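Local coordinates for protein branched-chain-amino-acid aminotransferase (Pseudomonas sp. UW4, PDB 6JIF) that probably transfers the amino group between branched-chain amino acids and 2-oxo acids, using bound pyridoxal-5'-phosphate as its cofactor, at residues I26-K40 and N131-Y145. Numbering follows the deposited sequence.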
ATOM      1  N   ILE B  26       2.032  14.797  32.820  1.00 49.03           N
ATOM      2  CA  ILE B  26       1.088  14.432  31.754  1.00 48.38           C
ATOM      3  C   ILE B  26      -0.357  14.791  32.129  1.00 47.72           C
ATOM      4  O   ILE B  26      -0.875  14.268  33.110  1.00 48.90           O
ATOM      5  CB  ILE B  26       1.189  12.916  31.404  1.00 46.96           C
ATOM      6  CG1 ILE B  26       2.627  12.545  30.987  1.00 46.16           C
ATOM      7  CG2 ILE B  26       0.180  12.563  30.313  1.00 43.44           C
ATOM      8  CD1 ILE B  26       2.839  11.038  30.628  1.00 44.73           C
ATOM      9  N   ASN B  27      -0.996  15.677  31.345  1.00 49.42           N
ATOM     10  CA  ASN B  27      -2.394  16.087  31.565  1.00 44.60           C
ATOM     11  C   ASN B  27      -3.295  15.037  30.927  1.00 40.18           C
ATOM     12  O   ASN B  27      -3.560  15.076  29.726  1.00 40.07           O
ATOM     13  CB  ASN B  27      -2.660  17.469  30.968  1.00 45.53           C
ATOM     14  CG  ASN B  27      -4.058  18.012  31.302  1.00 50.59           C
ATOM     15  OD1 ASN B  27      -5.021  17.261  31.488  1.00 49.38           O
ATOM     16  ND2 ASN B  27      -4.163  19.334  31.385  1.00 55.57           N
ATOM     17  N   TRP B  28      -3.817  14.120  31.747  1.00 40.14           N
ATOM     18  CA  TRP B  28      -4.496  12.962  31.184  1.00 39.47           C
ATOM     19  C   TRP B  28      -5.749  13.338  30.407  1.00 40.66           C
ATOM     20  O   TRP B  28      -6.082  12.687  29.403  1.00 38.02           O
ATOM     21  CB  TRP B  28      -4.844  11.999  32.302  1.00 37.87           C
ATOM     22  CG  TRP B  28      -3.664  11.578  33.104  1.00 34.32           C
ATOM     23  CD1 TRP B  28      -3.417  11.880  34.403  1.00 31.57           C
ATOM     24  CD2 TRP B  28      -2.575  10.755  32.664  1.00 28.31           C
ATOM     25  NE1 TRP B  28      -2.238  11.307  34.806  1.00 33.94           N
ATOM     26  CE2 TRP B  28      -1.709  10.598  33.755  1.00 34.68           C
ATOM     27  CE3 TRP B  28      -2.250  10.136  31.452  1.00 25.70           C
ATOM     28  CZ2 TRP B  28      -0.527   9.849  33.673  1.00 34.88           C
ATOM     29  CZ3 TRP B  28      -1.081   9.374  31.383  1.00 30.28           C
ATOM     30  CH2 TRP B  28      -0.239   9.251  32.489  1.00 35.23           C
ATOM     31  N   ASP B  29      -6.441  14.390  30.836  1.00 42.08           N
ATOM     32  CA  ASP B  29      -7.692  14.750  30.183  1.00 48.31           C
ATOM     33  C   ASP B  29      -7.467  15.379  28.816  1.00 49.66           C
ATOM     34  O   ASP B  29      -8.293  15.216  27.912  1.00 53.45           O
ATOM     35  CB  ASP B  29      -8.534  15.650  31.085  1.00 56.47           C
ATOM     36  CG  ASP B  29     -10.036  15.312  30.992  1.00 65.30           C
ATOM     37  OD1 ASP B  29     -10.851  16.083  31.555  1.00 70.34           O
ATOM     38  OD2 ASP B  29     -10.397  14.275  30.355  1.00 65.16           O
ATOM     39  N   LYS B  30      -6.366  16.086  28.622  1.00 45.90           N
ATOM     40  CA  LYS B  30      -6.209  16.729  27.334  1.00 42.07           C
ATOM     41  C   LYS B  30      -5.542  15.822  26.314  1.00 38.59           C
ATOM     42  O   LYS B  30      -5.297  16.276  25.189  1.00 37.38           O
ATOM     43  CB  LYS B  30      -5.396  18.023  27.462  1.00 44.98           C
ATOM     44  CG  LYS B  30      -6.175  19.236  27.949  1.00 52.08           C
ATOM     45  CD  LYS B  30      -6.098  20.419  26.966  1.00 56.21           C
ATOM     46  CE  LYS B  30      -4.700  20.591  26.365  1.00 55.38           C
ATOM     47  NZ  LYS B  30      -4.644  21.763  25.417  1.00 61.79           N
ATOM     48  N   LEU B  31      -5.395  14.529  26.631  1.00 34.03           N
ATOM     49  CA  LEU B  31      -4.797  13.569  25.715  1.00 33.70           C
ATOM     50  C   LEU B  31      -5.724  13.333  24.530  1.00 38.60           C
ATOM     51  O   LEU B  31      -6.946  13.246  24.684  1.00 40.83           O
ATOM     52  CB  LEU B  31      -4.516  12.224  26.411  1.00 32.46           C
ATOM     53  CG  LEU B  31      -3.173  12.155  27.118  1.00 28.94           C
ATOM     54  CD1 LEU B  31      -2.992  10.900  27.955  1.00 31.73           C
ATOM     55  CD2 LEU B  31      -2.109  12.270  26.030  1.00 30.69           C
ATOM     56  N   GLY B  32      -5.139  13.226  23.347  1.00 33.57           N
ATOM     57  CA  GLY B  32      -5.905  12.827  22.197  1.00 30.66           C
ATOM     58  C   GLY B  32      -5.371  11.494  21.705  1.00 28.32           C
ATOM     59  O   GLY B  32      -5.201  10.559  22.495  1.00 29.51           O
ATOM     60  N   PHE B  33      -5.131  11.393  20.388  1.00 22.71           N
ATOM     61  CA  PHE B  33      -4.564  10.227  19.710  1.00 29.32           C
ATOM     62  C   PHE B  33      -3.376  10.762  18.916  1.00 31.75           C
ATOM     63  O   PHE B  33      -3.452  10.994  17.712  1.00 33.34           O
ATOM     64  CB  PHE B  33      -5.593   9.549  18.809  1.00 28.58           C
ATOM     65  CG  PHE B  33      -5.115   8.282  18.202  1.00 27.19           C
ATOM     66  CD1 PHE B  33      -4.755   7.216  19.014  1.00 31.08           C
ATOM     67  CD2 PHE B  33      -5.037   8.129  16.833  1.00 28.95           C
ATOM     68  CE1 PHE B  33      -4.310   6.015  18.468  1.00 29.70           C
ATOM     69  CE2 PHE B  33      -4.578   6.905  16.279  1.00 27.35           C
ATOM     70  CZ  PHE B  33      -4.224   5.873  17.123  1.00 23.00           C
ATOM     71  N   ASP B  34      -2.266  10.965  19.608  1.00 25.90           N
ATOM     72  CA  ASP B  34      -1.102  11.630  19.046  1.00 24.48           C
ATOM     73  C   ASP B  34       0.136  10.859  19.457  1.00 23.51           C
ATOM     74  O   ASP B  34       0.206  10.358  20.575  1.00 23.00           O
ATOM     75  CB  ASP B  34      -0.930  13.031  19.574  1.00 20.64           C
ATOM     76  CG  ASP B  34      -2.118  13.896  19.273  1.00 35.70           C
ATOM     77  OD1 ASP B  34      -2.322  14.197  18.056  1.00 33.92           O
ATOM     78  OD2 ASP B  34      -2.852  14.226  20.227  1.00 32.90           O
ATOM     79  N   TYR B  35       1.131  10.830  18.578  1.00 23.67           N
ATOM     80  CA  TYR B  35       2.365  10.151  18.925  1.00 21.74           C
ATOM     81  C   TYR B  35       3.062  10.898  20.048  1.00 24.37           C
ATOM     82  O   TYR B  35       3.279  12.109  19.949  1.00 24.96           O
ATOM     83  CB  TYR B  35       3.307  10.034  17.730  1.00 20.97           C
ATOM     84  CG  TYR B  35       4.556   9.235  18.118  1.00 20.27           C
ATOM     85  CD1 TYR B  35       5.641   9.862  18.738  1.00 21.91           C
ATOM     86  CD2 TYR B  35       4.635   7.865  17.888  1.00 22.18           C
ATOM     87  CE1 TYR B  35       6.767   9.163  19.081  1.00 24.01           C
ATOM     88  CE2 TYR B  35       5.746   7.159  18.239  1.00 20.94           C
ATOM     89  CZ  TYR B  35       6.809   7.810  18.836  1.00 22.49           C
ATOM     90  OH  TYR B  35       7.939   7.092  19.177  1.00 26.17           O
ATOM     91  N   ILE B  36       3.418  10.158  21.106  1.00 21.09           N
ATOM     92  CA  ILE B  36       4.271  10.616  22.196  1.00 25.85           C
ATOM     93  C   ILE B  36       5.314   9.522  22.422  1.00 32.66           C
ATOM     94  O   ILE B  36       4.990   8.334  22.347  1.00 32.49           O
ATOM     95  CB  ILE B  36       3.434  10.874  23.462  1.00 31.01           C
ATOM     96  CG1 ILE B  36       2.626  12.183  23.323  1.00 33.85           C
ATOM     97  CG2 ILE B  36       4.304  10.951  24.713  1.00 36.84           C
ATOM     98  CD1 ILE B  36       1.235  12.133  23.982  1.00 33.90           C
ATOM     99  N   LYS B  37       6.575   9.899  22.653  1.00 30.10           N
ATOM    100  CA  LYS B  37       7.627   8.882  22.818  1.00 28.91           C
ATOM    101  C   LYS B  37       7.615   8.343  24.252  1.00 29.54           C
ATOM    102  O   LYS B  37       7.850   9.079  25.221  1.00 26.86           O
ATOM    103  CB  LYS B  37       9.000   9.425  22.437  1.00 32.91           C
ATOM    104  CG  LYS B  37      10.130   8.420  22.576  1.00 22.45           C
ATOM    105  CD  LYS B  37      11.467   9.138  22.432  1.00 33.99           C
ATOM    106  CE  LYS B  37      12.595   8.143  22.436  1.00 39.92           C
ATOM    107  NZ  LYS B  37      13.907   8.845  22.327  1.00 43.47           N
ATOM    108  N   THR B  38       7.277   7.069  24.372  1.00 23.80           N
ATOM    109  CA  THR B  38       7.302   6.358  25.630  1.00 34.59           C
ATOM    110  C   THR B  38       8.694   5.753  25.832  1.00 34.34           C
ATOM    111  O   THR B  38       9.572   5.861  24.975  1.00 28.31           O
ATOM    112  CB  THR B  38       6.170   5.320  25.637  1.00 26.41           C
ATOM    113  OG1 THR B  38       6.267   4.526  24.456  1.00 27.30           O
ATOM    114  CG2 THR B  38       4.797   6.049  25.669  1.00 22.79           C
ATOM    115  N   ASP B  39       8.874   5.070  26.954  1.00 29.60           N
ATOM    116  CA  ASP B  39      10.203   4.700  27.437  1.00 23.41           C
ATOM    117  C   ASP B  39      10.818   3.546  26.645  1.00 27.08           C
ATOM    118  O   ASP B  39      11.973   3.638  26.220  1.00 28.20           O
ATOM    119  CB  ASP B  39      10.120   4.327  28.900  1.00 28.52           C
ATOM    120  CG  ASP B  39       9.934   5.528  29.782  1.00 34.13           C
ATOM    121  OD1 ASP B  39      10.165   6.673  29.318  1.00 32.53           O
ATOM    122  OD2 ASP B  39       9.540   5.325  30.932  1.00 37.13           O
ATOM    123  N   LYS B  40      10.085   2.442  26.464  1.00 24.17           N
ATOM    124  CA  LYS B  40      10.636   1.249  25.809  1.00 22.85           C
ATOM    125  C   LYS B  40       9.673   0.728  24.765  1.00 23.96           C
ATOM    126  O   LYS B  40       8.452   0.784  24.931  1.00 25.60           O
ATOM    127  CB  LYS B  40      10.918   0.087  26.802  1.00 23.50           C
ATOM    128  CG  LYS B  40      11.644   0.436  28.048  1.00 26.45           C
ATOM    129  CD  LYS B  40      13.104   0.132  27.923  1.00 33.75           C
ATOM    130  CE  LYS B  40      13.736  -0.097  29.300  1.00 41.03           C
ATOM    131  NZ  LYS B  40      15.196  -0.105  29.197  1.00 45.63           N
ATOM    132  N   ASN B 131       6.060   0.233  30.405  1.00 19.16           N
ATOM    133  CA  ASN B 131       5.622   1.624  30.277  1.00 20.11           C
ATOM    134  C   ASN B 131       4.442   1.933  31.203  1.00 21.04           C
ATOM    135  O   ASN B 131       3.624   2.779  30.882  1.00 21.45           O
ATOM    136  CB  ASN B 131       5.273   1.944  28.816  1.00 22.18           C
ATOM    137  CG  ASN B 131       6.491   1.873  27.884  1.00 20.78           C
ATOM    138  OD1 ASN B 131       7.286   2.802  27.832  1.00 25.29           O
ATOM    139  ND2 ASN B 131       6.622   0.779  27.117  1.00 19.21           N
ATOM    140  N   GLU B 132       4.288   1.201  32.314  1.00 26.09           N
ATOM    141  CA  GLU B 132       3.130   1.444  33.190  1.00 23.90           C
ATOM    142  C   GLU B 132       2.962   2.905  33.599  1.00 26.22           C
ATOM    143  O   GLU B 132       1.839   3.345  33.853  1.00 24.07           O
ATOM    144  CB  GLU B 132       3.180   0.542  34.426  1.00 34.05           C
ATOM    145  CG  GLU B 132       3.156  -0.948  34.011  1.00 35.74           C
ATOM    146  CD  GLU B 132       2.634  -1.909  35.088  1.00 38.96           C
ATOM    147  OE1 GLU B 132       2.438  -1.467  36.240  1.00 37.38           O
ATOM    148  OE2 GLU B 132       2.431  -3.115  34.762  1.00 31.34           O
ATOM    149  N   ARG B 133       4.039   3.679  33.695  1.00 26.53           N
ATOM    150  CA  ARG B 133       3.821   5.056  34.150  1.00 27.39           C
ATOM    151  C   ARG B 133       3.050   5.896  33.142  1.00 28.91           C
ATOM    152  O   ARG B 133       2.560   6.983  33.489  1.00 31.40           O
ATOM    153  CB  ARG B 133       5.152   5.729  34.482  1.00 33.78           C
ATOM    154  CG  ARG B 133       5.873   6.288  33.330  1.00 23.11           C
ATOM    155  CD  ARG B 133       7.242   6.639  33.539  1.00 32.95           C
ATOM    156  NE  ARG B 133       7.721   7.362  32.367  1.00 36.55           N
ATOM    157  CZ  ARG B 133       7.747   8.684  32.140  1.00 41.30           C
ATOM    158  NH1 ARG B 133       7.489   9.459  33.169  1.00 34.22           N
ATOM    159  NH2 ARG B 133       8.219   9.209  30.964  1.00 46.06           N
ATOM    160  N   PHE B 134       2.942   5.437  31.910  1.00 24.82           N
ATOM    161  CA  PHE B 134       2.149   6.138  30.922  1.00 24.72           C
ATOM    162  C   PHE B 134       0.692   5.687  30.916  1.00 23.79           C
ATOM    163  O   PHE B 134      -0.076   6.158  30.083  1.00 29.26           O
ATOM    164  CB  PHE B 134       2.737   5.944  29.502  1.00 20.02           C
ATOM    165  CG  PHE B 134       4.021   6.703  29.266  1.00 20.59           C
ATOM    166  CD1 PHE B 134       3.994   8.048  28.903  1.00 23.30           C
ATOM    167  CD2 PHE B 134       5.249   6.095  29.455  1.00 24.51           C
ATOM    168  CE1 PHE B 134       5.176   8.759  28.705  1.00 28.49           C
ATOM    169  CE2 PHE B 134       6.420   6.801  29.266  1.00 25.81           C
ATOM    170  CZ  PHE B 134       6.378   8.144  28.885  1.00 21.84           C
ATOM    171  N   ILE B 135       0.278   4.801  31.817  1.00 28.01           N
ATOM    172  CA  ILE B 135      -1.121   4.361  31.753  1.00 25.55           C
ATOM    173  C   ILE B 135      -2.010   5.433  32.397  1.00 23.10           C
ATOM    174  O   ILE B 135      -1.839   5.737  33.573  1.00 23.41           O
ATOM    175  CB  ILE B 135      -1.301   2.977  32.412  1.00 19.24           C
ATOM    176  CG1 ILE B 135      -0.501   1.922  31.644  1.00 21.12           C
ATOM    177  CG2 ILE B 135      -2.783   2.589  32.441  1.00 18.64           C
ATOM    178  CD1 ILE B 135      -0.497   0.567  32.271  1.00 20.24           C
ATOM    179  N   PRO B 136      -2.957   6.049  31.694  1.00 20.08           N
ATOM    180  CA  PRO B 136      -3.815   7.056  32.357  1.00 20.91           C
ATOM    181  C   PRO B 136      -4.625   6.428  33.479  1.00 27.74           C
ATOM    182  O   PRO B 136      -5.129   5.301  33.352  1.00 21.78           O
ATOM    183  CB  PRO B 136      -4.709   7.562  31.222  1.00 21.04           C
ATOM    184  CG  PRO B 136      -3.928   7.272  29.957  1.00 20.98           C
ATOM    185  CD  PRO B 136      -3.231   5.973  30.248  1.00 19.89           C
ATOM    186  N   PRO B 137      -4.798   7.139  34.595  1.00 27.38           N
ATOM    187  CA  PRO B 137      -5.512   6.551  35.741  1.00 29.48           C
ATOM    188  C   PRO B 137      -6.968   6.235  35.406  1.00 27.15           C
ATOM    189  O   PRO B 137      -7.550   6.781  34.469  1.00 26.79           O
ATOM    190  CB  PRO B 137      -5.417   7.636  36.814  1.00 32.08           C
ATOM    191  CG  PRO B 137      -4.279   8.492  36.416  1.00 30.19           C
ATOM    192  CD  PRO B 137      -4.078   8.374  34.942  1.00 29.02           C
ATOM    193  N   TYR B 138      -7.549   5.313  36.180  1.00 29.06           N
ATOM    194  CA  TYR B 138      -8.975   5.041  36.049  1.00 29.81           C
ATOM    195  C   TYR B 138      -9.770   6.335  36.265  1.00 31.44           C
ATOM    196  O   TYR B 138      -9.479   7.126  37.167  1.00 27.45           O
ATOM    197  CB  TYR B 138      -9.434   3.992  37.079  1.00 27.79           C
ATOM    198  CG  TYR B 138     -10.937   3.788  37.051  1.00 27.93           C
ATOM    199  CD1 TYR B 138     -11.528   2.997  36.062  1.00 32.39           C
ATOM    200  CD2 TYR B 138     -11.761   4.401  37.985  1.00 29.00           C
ATOM    201  CE1 TYR B 138     -12.881   2.826  35.997  1.00 30.84           C
ATOM    202  CE2 TYR B 138     -13.126   4.233  37.941  1.00 30.23           C
ATOM    203  CZ  TYR B 138     -13.681   3.440  36.951  1.00 30.65           C
ATOM    204  OH  TYR B 138     -15.037   3.275  36.892  1.00 32.29           O
ATOM    205  N   GLY B 139     -10.801   6.517  35.447  1.00 36.67           N
ATOM    206  CA  GLY B 139     -11.668   7.666  35.548  1.00 41.69           C
ATOM    207  C   GLY B 139     -11.275   8.803  34.645  1.00 35.24           C
ATOM    208  O   GLY B 139     -12.021   9.784  34.534  1.00 38.06           O
ATOM    209  N   THR B 140     -10.147   8.708  33.977  1.00 31.63           N
ATOM    210  CA  THR B 140      -9.789   9.764  33.053  1.00 33.03           C
ATOM    211  C   THR B 140     -10.329   9.492  31.648  1.00 31.79           C
ATOM    212  O   THR B 140     -10.285  10.387  30.797  1.00 32.20           O
ATOM    213  CB  THR B 140      -8.251   9.913  33.004  1.00 37.99           C
ATOM    214  OG1 THR B 140      -7.681   8.705  32.476  1.00 37.89           O
ATOM    215  CG2 THR B 140      -7.673  10.168  34.389  1.00 40.98           C
ATOM    216  N   GLY B 141     -10.838   8.280  31.388  1.00 32.27           N
ATOM    217  CA  GLY B 141     -11.201   7.887  30.044  1.00 27.58           C
ATOM    218  C   GLY B 141     -10.024   7.560  29.156  1.00 30.65           C
ATOM    219  O   GLY B 141     -10.215   7.329  27.953  1.00 37.02           O
ATOM    220  N   GLY B 142      -8.822   7.579  29.700  1.00 28.69           N
ATOM    221  CA  GLY B 142      -7.621   7.359  28.924  1.00 27.06           C
ATOM    222  C   GLY B 142      -7.256   5.890  28.820  1.00 23.14           C
ATOM    223  O   GLY B 142      -7.886   5.026  29.389  1.00 26.16           O
ATOM    224  N   ALA B 143      -6.250   5.613  28.014  1.00 19.85           N
ATOM    225  CA  ALA B 143      -5.797   4.230  27.822  1.00 18.10           C
ATOM    226  C   ALA B 143      -4.359   4.264  27.347  1.00 16.95           C
ATOM    227  O   ALA B 143      -3.852   5.294  26.919  1.00 21.03           O
ATOM    228  CB  ALA B 143      -6.673   3.490  26.813  1.00 17.70           C
ATOM    229  N   LEU B 144      -3.714   3.112  27.368  1.00 16.42           N
ATOM    230  CA  LEU B 144      -2.407   2.969  26.738  1.00 20.84           C
ATOM    231  C   LEU B 144      -2.581   2.221  25.409  1.00 25.17           C
ATOM    232  O   LEU B 144      -2.990   1.046  25.384  1.00 23.85           O
ATOM    233  CB  LEU B 144      -1.448   2.234  27.674  1.00 16.25           C
ATOM    234  CG  LEU B 144      -0.028   2.120  27.101  1.00 16.12           C
ATOM    235  CD1 LEU B 144       0.647   3.510  27.156  1.00 18.16           C
ATOM    236  CD2 LEU B 144       0.771   1.116  27.928  1.00 18.28           C
ATOM    237  N   TYR B 145      -2.296   2.886  24.303  1.00 17.22           N
ATOM    238  CA  TYR B 145      -2.472   2.278  22.998  1.00 20.86           C
ATOM    239  C   TYR B 145      -1.182   1.598  22.602  1.00 16.74           C
ATOM    240  O   TYR B 145      -0.105   2.160  22.792  1.00 19.42           O
ATOM    241  CB  TYR B 145      -2.837   3.342  21.979  1.00 17.49           C
ATOM    242  CG  TYR B 145      -3.082   2.866  20.567  1.00 18.91           C
ATOM    243  CD1 TYR B 145      -4.304   2.346  20.195  1.00 19.54           C
ATOM    244  CD2 TYR B 145      -2.099   2.996  19.607  1.00 22.00           C
ATOM    245  CE1 TYR B 145      -4.533   1.934  18.869  1.00 21.49           C
ATOM    246  CE2 TYR B 145      -2.293   2.580  18.314  1.00 20.93           C
ATOM    247  CZ  TYR B 145      -3.506   2.066  17.942  1.00 23.78           C
ATOM    248  OH  TYR B 145      -3.701   1.695  16.608  1.00 21.20           O
TER
HETATM  249  O   HOH W   1      -8.476  10.652  28.678  1.00 45.45           O
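Trp28 lies flat on the Pro136-Pro137 pair, a CH-pi platform through which the N-terminal arm of this class IV aminotransferase packs on the loop leading from helix 117-130 into strand 143-153. Pro137 CD sits 3.4 Å from the centroid of the five-membered ring of Trp28, 7° from its normal, while Pro136 CA covers the six-membered ring. Prolines suit this place because their rigid rings offer C-H groups polarised by the adjoining amide nitrogen to an electron-rich indole face. The second apolar centre is Phe134: Thr38 CG2 stands over the middle of its ring, 3.7 Å from the centroid, and Ile26 CD1 reaches Phe134 CD1 at 3.6 Å. Thr38 serves both chemistries: OG1, between the backbone N and the carbonyl carbon (chi1 52°), bonds to the backbone oxygen of Cys171, and this sets CG2 over the ring.

Further along the arm, Phe33 points an edge at the face of Tyr145 in a T-shaped pair, planes at 90° and centroids 5.1 Å apart. The Tyr145 side chain lies about 7 Å from the cofactor, its hydroxyl bonded to Arg147, and Ile157 of the second subunit packs against both side chains.

Outward, Pro137 O takes both Thr140 OG1 and Thr140 N, tying back the type II turn Pro137-Thr140; Thr140 OG1 also accepts from Gly142 N, an ST turn. At the other end, the Asp39 carboxylate and Arg133 guanidinium form a salt bridge in nearly parallel but offset planes, Arg133 NE meeting Asp39 OD2 at 3.1 Å on its syn side. The amide of Asn131 matches the backbone of Lys40 on both counts: ND2 donates to Lys40 O (2.9 Å), while OD1 receives a nearly straight bond from Lys40 N in the carbonyl plane, on a lone pair, at 3.1 Å, and a weaker one from Asp39 N.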